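Local coordinates for immunity protein 52 domain-containing protein (Burkholderia pseudomallei K96243, PDB 4RHO) that is of unknown function but is probably an immunity protein that protects its bacterium by neutralising a toxin, at residues 23-28 / 164-169. Residues are numbered along the deposited sequence; the frame is centred on the assembly and turned at random.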
ATOM      1  N   LYS A  23       2.437   2.109  -0.848  1.00 28.42           N
ATOM      2  CA  LYS A  23       3.565   1.205  -0.645  1.00 28.05           C
ATOM      3  C   LYS A  23       4.102   1.326   0.767  1.00 30.75           C
ATOM      4  O   LYS A  23       4.434   2.425   1.205  1.00 29.61           O
ATOM      5  CB  LYS A  23       4.683   1.496  -1.669  1.00 31.72           C
ATOM      6  CG  LYS A  23       4.256   1.284  -3.127  1.00 47.13           C
ATOM      7  CD  LYS A  23       5.335   1.758  -4.125  1.00 58.84           C
ATOM      8  CE  LYS A  23       5.473   3.270  -4.156  1.00 67.97           C
ATOM      9  NZ  LYS A  23       6.485   3.708  -5.151  1.00 77.64           N
ATOM     10  N   ALA A  24       4.208   0.189   1.486  1.00 26.82           N
ATOM     11  CA  ALA A  24       4.689   0.193   2.864  1.00 26.00           C
ATOM     12  C   ALA A  24       5.927  -0.700   3.034  1.00 29.68           C
ATOM     13  O   ALA A  24       6.029  -1.749   2.399  1.00 29.00           O
ATOM     14  CB  ALA A  24       3.588  -0.262   3.800  1.00 26.35           C
HETATM   15  N   MSE A  25       6.871  -0.269   3.885  1.00 25.43           N
HETATM   16  CA  MSE A  25       8.045  -1.070   4.237  1.00 24.27           C
HETATM   17  C   MSE A  25       8.024  -1.379   5.721  1.00 28.23           C
HETATM   18  O   MSE A  25       7.860  -0.464   6.539  1.00 26.92           O
HETATM   19  CB  MSE A  25       9.338  -0.338   3.863  1.00 26.33           C
HETATM   20  CG  MSE A  25       9.436   0.007   2.388  1.00 32.57           C
HETATM   21 SE   MSE A  25      10.973   1.142   1.993  0.75 39.68          SE
HETATM   22  CE  MSE A  25      12.364  -0.147   2.206  1.00 36.64           C
ATOM     23  N   PHE A  26       8.125  -2.662   6.083  1.00 25.29           N
ATOM     24  CA  PHE A  26       8.070  -3.059   7.485  1.00 25.69           C
ATOM     25  C   PHE A  26       9.112  -4.135   7.792  1.00 31.83           C
ATOM     26  O   PHE A  26       9.713  -4.695   6.878  1.00 30.96           O
ATOM     27  CB  PHE A  26       6.650  -3.556   7.857  1.00 26.97           C
ATOM     28  CG  PHE A  26       6.203  -4.811   7.137  1.00 27.81           C
ATOM     29  CD1 PHE A  26       5.717  -4.751   5.834  1.00 29.64           C
ATOM     30  CD2 PHE A  26       6.154  -6.031   7.802  1.00 29.59           C
ATOM     31  CE1 PHE A  26       5.270  -5.901   5.183  1.00 30.21           C
ATOM     32  CE2 PHE A  26       5.691  -7.179   7.155  1.00 32.10           C
ATOM     33  CZ  PHE A  26       5.247  -7.106   5.851  1.00 29.81           C
ATOM     34  N   ARG A  27       9.367  -4.376   9.079  1.00 31.25           N
ATOM     35  CA  ARG A  27      10.298  -5.412   9.506  1.00 33.07           C
ATOM     36  C   ARG A  27       9.660  -6.280  10.568  1.00 38.77           C
ATOM     37  O   ARG A  27       9.617  -5.897  11.740  1.00 39.44           O
ATOM     38  CB  ARG A  27      11.609  -4.793  10.030  1.00 34.77           C
ATOM     39  CG  ARG A  27      12.475  -4.188   8.941  1.00 43.23           C
ATOM     40  CD  ARG A  27      13.770  -3.641   9.505  1.00 45.75           C
ATOM     41  NE  ARG A  27      14.635  -3.107   8.456  1.00 46.09           N
ATOM     42  CZ  ARG A  27      15.532  -3.833   7.797  1.00 62.45           C
ATOM     43  NH1 ARG A  27      15.683  -5.126   8.072  1.00 51.23           N
ATOM     44  NH2 ARG A  27      16.281  -3.277   6.856  1.00 50.72           N
ATOM     45  N   ASP A  28       9.078  -7.405  10.155  1.00 35.47           N
ATOM     46  CA  ASP A  28       8.456  -8.338  11.083  1.00 35.67           C
ATOM     47  C   ASP A  28       9.279  -9.615  11.159  1.00 39.38           C
ATOM     48  O   ASP A  28       9.180 -10.469  10.277  1.00 37.90           O
ATOM     49  CB  ASP A  28       7.005  -8.641  10.661  1.00 37.04           C
ATOM     50  CG  ASP A  28       6.233  -9.478  11.666  1.00 49.10           C
ATOM     51  OD1 ASP A  28       6.775  -9.739  12.765  1.00 50.67           O
ATOM     52  OD2 ASP A  28       5.088  -9.851  11.365  1.00 56.47           O
ATOM     53  N   PRO A 164       4.403  -0.416  10.040  1.00 28.17           N
ATOM     54  CA  PRO A 164       5.504  -0.193   9.094  1.00 27.51           C
ATOM     55  C   PRO A 164       6.488   0.879   9.546  1.00 31.30           C
ATOM     56  O   PRO A 164       6.202   1.654  10.455  1.00 30.31           O
ATOM     57  CB  PRO A 164       4.782   0.242   7.822  1.00 28.29           C
ATOM     58  CG  PRO A 164       3.533   0.869   8.303  1.00 32.60           C
ATOM     59  CD  PRO A 164       3.120   0.084   9.504  1.00 29.52           C
ATOM     60  N   LEU A 165       7.633   0.953   8.857  1.00 29.23           N
ATOM     61  CA  LEU A 165       8.648   1.977   9.084  1.00 29.14           C
ATOM     62  C   LEU A 165       8.396   3.178   8.186  1.00 31.16           C
ATOM     63  O   LEU A 165       9.007   4.234   8.377  1.00 30.57           O
ATOM     64  CB  LEU A 165      10.056   1.395   8.816  1.00 29.27           C
ATOM     65  CG  LEU A 165      10.467   0.229   9.715  1.00 33.66           C
ATOM     66  CD1 LEU A 165      11.599  -0.528   9.121  1.00 34.27           C
ATOM     67  CD2 LEU A 165      10.817   0.710  11.113  1.00 35.20           C
ATOM     68  N   VAL A 166       7.509   3.006   7.166  1.00 26.56           N
ATOM     69  CA  VAL A 166       7.162   4.063   6.207  1.00 25.41           C
ATOM     70  C   VAL A 166       6.000   3.598   5.314  1.00 27.81           C
ATOM     71  O   VAL A 166       5.956   2.432   4.912  1.00 27.11           O
ATOM     72  CB  VAL A 166       8.401   4.494   5.340  1.00 29.71           C
ATOM     73  CG1 VAL A 166       8.992   3.306   4.592  1.00 29.80           C
ATOM     74  CG2 VAL A 166       8.033   5.618   4.369  1.00 29.21           C
ATOM     75  N   VAL A 167       5.063   4.506   5.013  1.00 23.67           N
ATOM     76  CA  VAL A 167       4.011   4.248   4.031  1.00 22.93           C
ATOM     77  C   VAL A 167       3.963   5.403   3.031  1.00 26.69           C
ATOM     78  O   VAL A 167       3.844   6.562   3.432  1.00 26.29           O
ATOM     79  CB  VAL A 167       2.619   4.018   4.685  1.00 26.57           C
ATOM     80  CG1 VAL A 167       1.573   3.688   3.624  1.00 26.19           C
ATOM     81  CG2 VAL A 167       2.680   2.921   5.739  1.00 26.31           C
ATOM     82  N   GLU A 168       4.079   5.091   1.734  1.00 23.24           N
ATOM     83  CA  GLU A 168       4.007   6.097   0.674  1.00 23.88           C
ATOM     84  C   GLU A 168       2.688   5.989  -0.068  1.00 29.48           C
ATOM     85  O   GLU A 168       2.298   4.894  -0.474  1.00 30.04           O
ATOM     86  CB  GLU A 168       5.179   5.938  -0.310  1.00 25.31           C
ATOM     87  CG  GLU A 168       6.543   6.088   0.328  1.00 34.33           C
ATOM     88  CD  GLU A 168       7.689   5.831  -0.626  1.00 59.46           C
ATOM     89  OE1 GLU A 168       8.066   4.648  -0.798  1.00 63.43           O
ATOM     90  OE2 GLU A 168       8.168   6.802  -1.252  1.00 52.64           O
ATOM     91  N   ALA A 169       1.977   7.103  -0.207  1.00 25.65           N
ATOM     92  CA  ALA A 169       0.726   7.129  -0.952  1.00 26.04           C
ATOM     93  C   ALA A 169       0.767   8.217  -2.013  1.00 30.64           C
ATOM     94  O   ALA A 169       0.940   9.387  -1.685  1.00 30.02           O
ATOM     95  CB  ALA A 169      -0.448   7.353  -0.006  1.00 26.80           C
TER
HETATM   96  O   HOH W   1       7.224   2.568   1.078  1.00 26.53           O
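A classic beta bulge sets two residues, L165 and V166, against the single M25 in the antiparallel pairing of two central strands. M25 N donates to V166 O (3.0 Å), while L165 N reaches M25 O at 2.7 Å. Beyond it K23 and E168 form a regular hydrogen-bonded pair, K23 N donating to E168 O at 2.8 Å and E168 N to K23 O at 2.7 Å, almost straight (174° at the hydrogen). K23 O takes a second donor, a water that also bonds E168 OE1, linking carboxylate to backbone. The other oxygen, E168 OE2, is held by Y256 and G185. On this same face M25 and V166 run side by side: V166 CG1, set between its own backbone N and carbonyl carbon (chi1 57°), meets M25 CB at 3.7 Å and lies 3.9 Å from M25 SE. The opposite face is apolar, A24 CB resting on V167 CG2 (3.8 Å) beneath helix 148-162. At the loop end L165 CD1 touches R27 CG and CD and sits at the edge of the guanidinium, whose NH2 bonds V130 O and whose NE makes a salt bridge to the C-terminal carboxylate of I259. The chemistry divides by face, oily under the helix, partly polar on the other, where K23 NZ, 4.7 Å from E168 OE1, is too far for a salt bridge though the opposite charges probably attract weakly.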